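Local coordinates for protein protocatechuate decarboxylase (PDB 5O3M) that probably catalyses the decarboxylation of 3,4-dihydroxybenzoate (protocatechuate) to catechol as a UbiD-family enzyme dependent on prenylated flavin, at residues 180-185 against 247-252; 174-179 against 208-213. All coordinates share one frame; numbering follows the deposited sequence.

Contact 1: residues 180-185 against 247-252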
ATOM      1  N   VAL A 180      36.595  17.613 -37.784  1.00 73.12           N
ATOM      2  CA  VAL A 180      36.178  18.309 -38.993  1.00 77.13           C
ATOM      3  C   VAL A 180      36.032  19.805 -38.756  1.00 75.50           C
ATOM      4  O   VAL A 180      36.461  20.611 -39.583  1.00 78.38           O
ATOM      5  CB  VAL A 180      34.862  17.701 -39.526  1.00 79.02           C
ATOM      6  CG1 VAL A 180      34.384  18.461 -40.758  1.00 78.84           C
ATOM      7  CG2 VAL A 180      35.043  16.217 -39.834  1.00 79.35           C
ATOM      8  N   ASP A 181      35.428  20.190 -37.636  1.00 72.40           N
ATOM      9  CA  ASP A 181      35.195  21.589 -37.283  1.00 74.77           C
ATOM     10  C   ASP A 181      36.037  21.916 -36.050  1.00 72.62           C
ATOM     11  O   ASP A 181      35.615  21.668 -34.914  1.00 72.11           O
ATOM     12  CB  ASP A 181      33.710  21.847 -37.033  1.00 72.96           C
ATOM     13  CG  ASP A 181      33.416  23.306 -36.746  1.00 77.67           C
ATOM     14  OD1 ASP A 181      34.372  24.114 -36.729  1.00 81.02           O
ATOM     15  OD2 ASP A 181      32.232  23.652 -36.549  1.00 80.13           O
ATOM     16  N   ALA A 182      37.219  22.498 -36.283  1.00 66.74           N
ATOM     17  CA  ALA A 182      38.182  22.764 -35.218  1.00 65.31           C
ATOM     18  C   ALA A 182      37.667  23.751 -34.180  1.00 69.60           C
ATOM     19  O   ALA A 182      38.253  23.847 -33.095  1.00 69.59           O
ATOM     20  CB  ALA A 182      39.485  23.296 -35.817  1.00 61.01           C
ATOM     21  N   SER A 183      36.604  24.497 -34.491  1.00 69.18           N
ATOM     22  CA  SER A 183      36.088  25.496 -33.565  1.00 70.91           C
ATOM     23  C   SER A 183      35.312  24.875 -32.413  1.00 69.93           C
ATOM     24  O   SER A 183      35.073  25.558 -31.410  1.00 71.84           O
ATOM     25  CB  SER A 183      35.194  26.496 -34.306  1.00 75.27           C
ATOM     26  OG  SER A 183      33.917  25.942 -34.587  1.00 76.13           O
ATOM     27  N   LEU A 184      34.916  23.608 -32.539  1.00 67.66           N
ATOM     28  CA  LEU A 184      34.165  22.905 -31.504  1.00 63.02           C
ATOM     29  C   LEU A 184      35.143  22.167 -30.596  1.00 62.80           C
ATOM     30  O   LEU A 184      35.909  21.314 -31.063  1.00 65.01           O
ATOM     31  CB  LEU A 184      33.170  21.927 -32.131  1.00 60.27           C
ATOM     32  CG  LEU A 184      32.211  22.456 -33.201  1.00 66.18           C
ATOM     33  CD1 LEU A 184      31.643  21.295 -34.008  1.00 65.38           C
ATOM     34  CD2 LEU A 184      31.083  23.279 -32.574  1.00 65.23           C
ATOM     35  N   THR A 185      35.109  22.483 -29.303  1.00 61.00           N
ATOM     36  CA  THR A 185      36.076  21.979 -28.340  1.00 61.63           C
ATOM     37  C   THR A 185      35.348  21.364 -27.151  1.00 60.85           C
ATOM     38  O   THR A 185      34.140  21.536 -26.982  1.00 70.35           O
ATOM     39  CB  THR A 185      37.021  23.104 -27.877  1.00 62.67           C
ATOM     40  OG1 THR A 185      36.265  24.146 -27.249  1.00 61.37           O
ATOM     41  CG2 THR A 185      37.781  23.690 -29.065  1.00 57.13           C
ATOM     42  N   THR A 247      31.248  27.975 -27.524  1.00 76.09           N
ATOM     43  CA  THR A 247      31.547  29.112 -28.376  1.00 73.34           C
ATOM     44  C   THR A 247      32.825  28.785 -29.135  1.00 74.24           C
ATOM     45  O   THR A 247      33.600  27.924 -28.709  1.00 75.07           O
ATOM     46  CB  THR A 247      31.720  30.401 -27.566  1.00 70.66           C
ATOM     47  OG1 THR A 247      32.867  30.270 -26.719  1.00 73.59           O
ATOM     48  CG2 THR A 247      30.480  30.658 -26.705  1.00 64.26           C
ATOM     49  N   PRO A 248      33.058  29.444 -30.274  1.00 71.90           N
ATOM     50  CA  PRO A 248      34.199  29.077 -31.128  1.00 70.73           C
ATOM     51  C   PRO A 248      35.532  29.005 -30.396  1.00 72.03           C
ATOM     52  O   PRO A 248      35.959  29.977 -29.764  1.00 73.74           O
ATOM     53  CB  PRO A 248      34.200  30.185 -32.184  1.00 72.01           C
ATOM     54  CG  PRO A 248      32.750  30.547 -32.311  1.00 71.90           C
ATOM     55  CD  PRO A 248      32.174  30.429 -30.922  1.00 70.83           C
ATOM     56  N   PHE A 249      36.196  27.847 -30.479  1.00 69.26           N
ATOM     57  CA  PHE A 249      37.505  27.643 -29.857  1.00 65.69           C
ATOM     58  C   PHE A 249      37.478  27.982 -28.372  1.00 68.49           C
ATOM     59  O   PHE A 249      38.468  28.469 -27.810  1.00 70.19           O
ATOM     60  CB  PHE A 249      38.582  28.460 -30.572  1.00 62.44           C
ATOM     61  CG  PHE A 249      38.672  28.175 -32.040  1.00 68.61           C
ATOM     62  CD1 PHE A 249      37.944  28.929 -32.951  1.00 71.94           C
ATOM     63  CD2 PHE A 249      39.477  27.143 -32.513  1.00 63.42           C
ATOM     64  CE1 PHE A 249      38.025  28.666 -34.308  1.00 69.34           C
ATOM     65  CE2 PHE A 249      39.563  26.877 -33.868  1.00 64.39           C
ATOM     66  CZ  PHE A 249      38.834  27.639 -34.767  1.00 67.37           C
ATOM     67  N   GLY A 250      36.343  27.706 -27.730  1.00 61.59           N
ATOM     68  CA  GLY A 250      36.054  28.241 -26.418  1.00 53.00           C
ATOM     69  C   GLY A 250      36.698  27.539 -25.239  1.00 52.70           C
ATOM     70  O   GLY A 250      37.016  28.195 -24.240  1.00 52.83           O
ATOM     71  N   TYR A 251      36.892  26.226 -25.318  1.00 48.66           N
ATOM     72  CA  TYR A 251      37.324  25.455 -24.154  1.00 52.82           C
ATOM     73  C   TYR A 251      36.550  25.922 -22.923  1.00 54.95           C
ATOM     74  O   TYR A 251      37.108  26.206 -21.859  1.00 54.52           O
ATOM     75  CB  TYR A 251      38.839  25.567 -23.958  1.00 51.24           C
ATOM     76  CG  TYR A 251      39.619  25.039 -25.139  1.00 54.18           C
ATOM     77  CD1 TYR A 251      39.814  23.671 -25.307  1.00 58.36           C
ATOM     78  CD2 TYR A 251      40.138  25.898 -26.106  1.00 52.06           C
ATOM     79  CE1 TYR A 251      40.513  23.167 -26.397  1.00 57.66           C
ATOM     80  CE2 TYR A 251      40.843  25.406 -27.200  1.00 54.77           C
ATOM     81  CZ  TYR A 251      41.032  24.038 -27.338  1.00 59.11           C
ATOM     82  OH  TYR A 251      41.734  23.540 -28.420  1.00 56.94           O
ATOM     83  N   ASN A 252      35.224  25.993 -23.091  1.00 56.73           N
ATOM     84  CA  ASN A 252      34.409  26.884 -22.271  1.00 53.78           C
ATOM     85  C   ASN A 252      34.379  26.486 -20.804  1.00 47.81           C
ATOM     86  O   ASN A 252      34.164  27.350 -19.949  1.00 47.97           O
ATOM     87  CB  ASN A 252      32.992  26.955 -22.821  1.00 55.72           C
ATOM     88  CG  ASN A 252      32.948  27.493 -24.228  1.00 54.43           C
ATOM     89  OD1 ASN A 252      33.109  26.743 -25.190  1.00 55.16           O
ATOM     90  ND2 ASN A 252      32.728  28.800 -24.359  1.00 52.29           N
TER
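F249 N gives a nearly straight hydrogen bond to S183 O, 2.7 Å from N to O, meeting a lone pair in the carbonyl plane. Two residues further along each segment, Y251 N donates to T185 OG1 at 2.9 Å. The threonine hydroxyl sits between its own backbone N and carbonyl carbon (chi1 61°), which turns it to the tyrosine amide and sends CG2 over the Y251 ring.

Two CH-pi contacts accompany these bonds. S183 CA lies almost on the normal of the F249 ring, with S183 CB over the same face; A182 CB adds a looser touch at F249 CE2. T185 CG2 packs over one face of Y251, offset toward the rim, while the phenol OH bonds to E275.

Within the segments, D181 OD1 accepts from S183 N and S183 OG, both from one face of the carboxylate, and the bond from N makes an Asx turn. N252 ND2 donates to T247 OG1, and T247 N to N252 OD1, closing the loop around the type II turn 247-250.

Threonine suits its place, one branch accepting a bond and the other packing on a ring. These directed bonds are consistent with a defined register between the connection leading into strand 185-196 and the loop before helix 254-261.

Contact 2: residues 174-179 against 208-213; sequences ALASDP and RHIEVF
I210 is the first residue of the segment 208-213 to meet the strand end 174-179, in the first turn of a helix that has R208 at its N-cap position. Its CG1 stands anti to the backbone N (chi1 178°), and the extended branch runs to the strand: CG1 lies 3.8 Å from A176 CB, and CD1 is equally far, 3.8 Å, from A174 CB. Both alanines point toward the helix, and their single methyls leave room for the longer isoleucine.

F213, one turn later, buries more than any other residue of the contact. Its ring lies flat against the S177-D178 peptide, with D178 N over the ring centre and S177 C 3.3 Å from F213 CD2. A176 O approaches the ring edge near its plane, and on the opposite face lies H209 O, from the helix itself. D178 CB makes a CH-pi contact over the face; the carboxylate stands steeply to the ring, 78° between planes, and its OD1 is paired with K216. Beside the ring, P179 CD packs 4.1 Å from F213 CB and bounds the contact where the strand has ended.

The axes of 209-213 and 174-177 lie 8.2 Å apart at closest and run at 50° to each other; helix 209-219 here lies against the antiparallel sheet in which strand 168-177 runs between 185-196 and 224-230. I210 and A174 also touch T188 of strand 185-196.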
ATOM      1  N   ALA A 174      40.902  16.087 -20.057  1.00 45.95           N
ATOM      2  CA  ALA A 174      41.095  15.954 -21.492  1.00 47.57           C
ATOM      3  C   ALA A 174      40.672  17.235 -22.197  1.00 53.61           C
ATOM      4  O   ALA A 174      39.599  17.780 -21.917  1.00 54.54           O
ATOM      5  CB  ALA A 174      40.300  14.764 -22.033  1.00 36.45           C
ATOM      6  N   LEU A 175      41.532  17.719 -23.092  1.00 49.02           N
ATOM      7  CA  LEU A 175      41.177  18.721 -24.086  1.00 52.13           C
ATOM      8  C   LEU A 175      41.132  18.055 -25.454  1.00 58.32           C
ATOM      9  O   LEU A 175      41.973  17.207 -25.766  1.00 57.68           O
ATOM     10  CB  LEU A 175      42.175  19.881 -24.100  1.00 46.96           C
ATOM     11  CG  LEU A 175      41.841  21.006 -23.125  1.00 51.10           C
ATOM     12  CD1 LEU A 175      41.695  20.479 -21.710  1.00 46.20           C
ATOM     13  CD2 LEU A 175      42.903  22.079 -23.193  1.00 51.42           C
ATOM     14  N   ALA A 176      40.144  18.429 -26.261  1.00 60.23           N
ATOM     15  CA  ALA A 176      39.959  17.819 -27.572  1.00 58.65           C
ATOM     16  C   ALA A 176      39.048  18.707 -28.410  1.00 57.47           C
ATOM     17  O   ALA A 176      38.298  19.533 -27.882  1.00 60.85           O
ATOM     18  CB  ALA A 176      39.380  16.405 -27.459  1.00 50.16           C
ATOM     19  N   SER A 177      39.123  18.510 -29.727  1.00 52.52           N
ATOM     20  CA  SER A 177      38.385  19.283 -30.716  1.00 56.74           C
ATOM     21  C   SER A 177      37.768  18.345 -31.746  1.00 61.36           C
ATOM     22  O   SER A 177      38.245  17.229 -31.968  1.00 61.24           O
ATOM     23  CB  SER A 177      39.290  20.299 -31.449  1.00 57.19           C
ATOM     24  OG  SER A 177      40.110  21.031 -30.556  1.00 61.15           O
ATOM     25  N   ASP A 178      36.720  18.831 -32.399  1.00 63.02           N
ATOM     26  CA  ASP A 178      36.082  18.083 -33.473  1.00 65.03           C
ATOM     27  C   ASP A 178      37.060  17.910 -34.638  1.00 73.56           C
ATOM     28  O   ASP A 178      37.719  18.878 -35.044  1.00 72.46           O
ATOM     29  CB  ASP A 178      34.821  18.826 -33.927  1.00 69.68           C
ATOM     30  CG  ASP A 178      34.007  18.050 -34.938  1.00 72.18           C
ATOM     31  OD1 ASP A 178      33.290  17.114 -34.533  1.00 71.59           O
ATOM     32  OD2 ASP A 178      34.076  18.391 -36.137  1.00 74.08           O
ATOM     33  N   PRO A 179      37.178  16.702 -35.213  1.00 72.17           N
ATOM     34  CA  PRO A 179      38.178  16.500 -36.284  1.00 63.44           C
ATOM     35  C   PRO A 179      37.851  17.235 -37.570  1.00 68.17           C
ATOM     36  O   PRO A 179      38.754  17.454 -38.382  1.00 75.63           O
ATOM     37  CB  PRO A 179      38.166  14.979 -36.500  1.00 61.96           C
ATOM     38  CG  PRO A 179      36.745  14.577 -36.131  1.00 64.19           C
ATOM     39  CD  PRO A 179      36.351  15.498 -34.986  1.00 62.88           C
ATOM     40  N   ARG A 208      28.753  12.472 -24.895  1.00 68.73           N
ATOM     41  CA  ARG A 208      29.596  13.596 -24.514  1.00 62.14           C
ATOM     42  C   ARG A 208      30.378  14.104 -25.725  1.00 63.80           C
ATOM     43  O   ARG A 208      30.746  13.341 -26.623  1.00 65.91           O
ATOM     44  CB  ARG A 208      30.546  13.175 -23.391  1.00 58.62           C
ATOM     45  CG  ARG A 208      31.422  14.280 -22.865  1.00 63.39           C
ATOM     46  CD  ARG A 208      30.662  15.213 -21.942  1.00 64.05           C
ATOM     47  NE  ARG A 208      31.191  16.570 -22.040  1.00 65.44           N
ATOM     48  CZ  ARG A 208      31.203  17.452 -21.044  1.00 68.33           C
ATOM     49  NH1 ARG A 208      30.717  17.123 -19.852  1.00 63.48           N
ATOM     50  NH2 ARG A 208      31.714  18.668 -21.241  1.00 65.97           N
ATOM     51  N   HIS A 209      30.633  15.412 -25.747  1.00 65.87           N
ATOM     52  CA  HIS A 209      31.159  16.034 -26.961  1.00 70.03           C
ATOM     53  C   HIS A 209      32.481  15.407 -27.402  1.00 66.55           C
ATOM     54  O   HIS A 209      32.687  15.156 -28.595  1.00 65.76           O
ATOM     55  CB  HIS A 209      31.307  17.543 -26.757  1.00 73.17           C
ATOM     56  CG  HIS A 209      30.009  18.288 -26.833  1.00 74.78           C
ATOM     57  ND1 HIS A 209      29.513  18.795 -28.017  1.00 77.63           N
ATOM     58  CD2 HIS A 209      29.097  18.596 -25.881  1.00 74.63           C
ATOM     59  CE1 HIS A 209      28.356  19.389 -27.787  1.00 76.89           C
ATOM     60  NE2 HIS A 209      28.081  19.284 -26.498  1.00 77.52           N
ATOM     61  N   ILE A 210      33.390  15.145 -26.462  1.00 61.40           N
ATOM     62  CA  ILE A 210      34.672  14.568 -26.854  1.00 63.50           C
ATOM     63  C   ILE A 210      34.475  13.181 -27.457  1.00 56.07           C
ATOM     64  O   ILE A 210      35.185  12.798 -28.397  1.00 51.14           O
ATOM     65  CB  ILE A 210      35.638  14.549 -25.651  1.00 57.47           C
ATOM     66  CG1 ILE A 210      36.970  13.894 -26.026  1.00 57.25           C
ATOM     67  CG2 ILE A 210      35.000  13.843 -24.475  1.00 53.78           C
ATOM     68  CD1 ILE A 210      37.949  13.833 -24.873  1.00 55.33           C
ATOM     69  N   GLU A 211      33.506  12.433 -26.975  1.00 53.46           N
ATOM     70  CA  GLU A 211      33.273  11.105 -27.489  1.00 58.28           C
ATOM     71  C   GLU A 211      32.691  11.160 -28.870  1.00 64.72           C
ATOM     72  O   GLU A 211      32.914  10.295 -29.669  1.00 64.63           O
ATOM     73  CB  GLU A 211      32.349  10.332 -26.584  1.00 61.49           C
ATOM     74  CG  GLU A 211      31.630   9.204 -27.270  1.00 62.23           C
ATOM     75  CD  GLU A 211      32.489   8.000 -27.408  1.00 67.31           C
ATOM     76  OE1 GLU A 211      33.683   8.108 -27.177  1.00 69.90           O
ATOM     77  OE2 GLU A 211      31.987   6.942 -27.735  1.00 68.64           O
ATOM     78  N   VAL A 212      31.945  12.208 -29.139  1.00 62.81           N
ATOM     79  CA  VAL A 212      31.350  12.400 -30.425  1.00 63.48           C
ATOM     80  C   VAL A 212      32.429  12.812 -31.403  1.00 64.55           C
ATOM     81  O   VAL A 212      32.377  12.468 -32.560  1.00 72.03           O
ATOM     82  CB  VAL A 212      30.267  13.469 -30.358  1.00 63.28           C
ATOM     83  CG1 VAL A 212      30.103  14.128 -31.689  1.00 58.16           C
ATOM     84  CG2 VAL A 212      28.971  12.867 -29.900  1.00 63.38           C
ATOM     85  N   PHE A 213      33.413  13.551 -30.939  1.00 59.72           N
ATOM     86  CA  PHE A 213      34.510  13.914 -31.786  1.00 62.85           C
ATOM     87  C   PHE A 213      35.226  12.612 -32.126  1.00 60.61           C
ATOM     88  O   PHE A 213      35.535  12.346 -33.255  1.00 56.95           O
ATOM     89  CB  PHE A 213      35.511  14.789 -31.065  1.00 59.38           C
ATOM     90  CG  PHE A 213      34.995  16.107 -30.615  1.00 61.83           C
ATOM     91  CD1 PHE A 213      33.847  16.629 -31.101  1.00 65.64           C
ATOM     92  CD2 PHE A 213      35.703  16.833 -29.712  1.00 54.75           C
ATOM     93  CE1 PHE A 213      33.414  17.851 -30.689  1.00 61.54           C
ATOM     94  CE2 PHE A 213      35.281  18.051 -29.302  1.00 55.16           C
ATOM     95  CZ  PHE A 213      34.131  18.560 -29.786  1.00 59.43           C
TER

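Overall arrangement
Contact 2 holds the end of strand 168-177 and the start of the connection to strand 185-196; contact 1 holds the rest of that connection, all within the Rift-related region of the UbiD family. Contact 2 is mostly buried: a helix packs on the sheet through aliphatic groups and an aromatic face, with no polar bond between its segments. Contact 1, partly exposed, relies on hydrogen bonds given by backbone amides, one to a carbonyl and one to a threonine hydroxyl, beside its aromatic rings. They meet where D178 N lies 2.9 Å from L184 O, a probable hydrogen bond. D178 OD2 further accepts from the amides of V180 and D181, so one aspartate links strand end to turn.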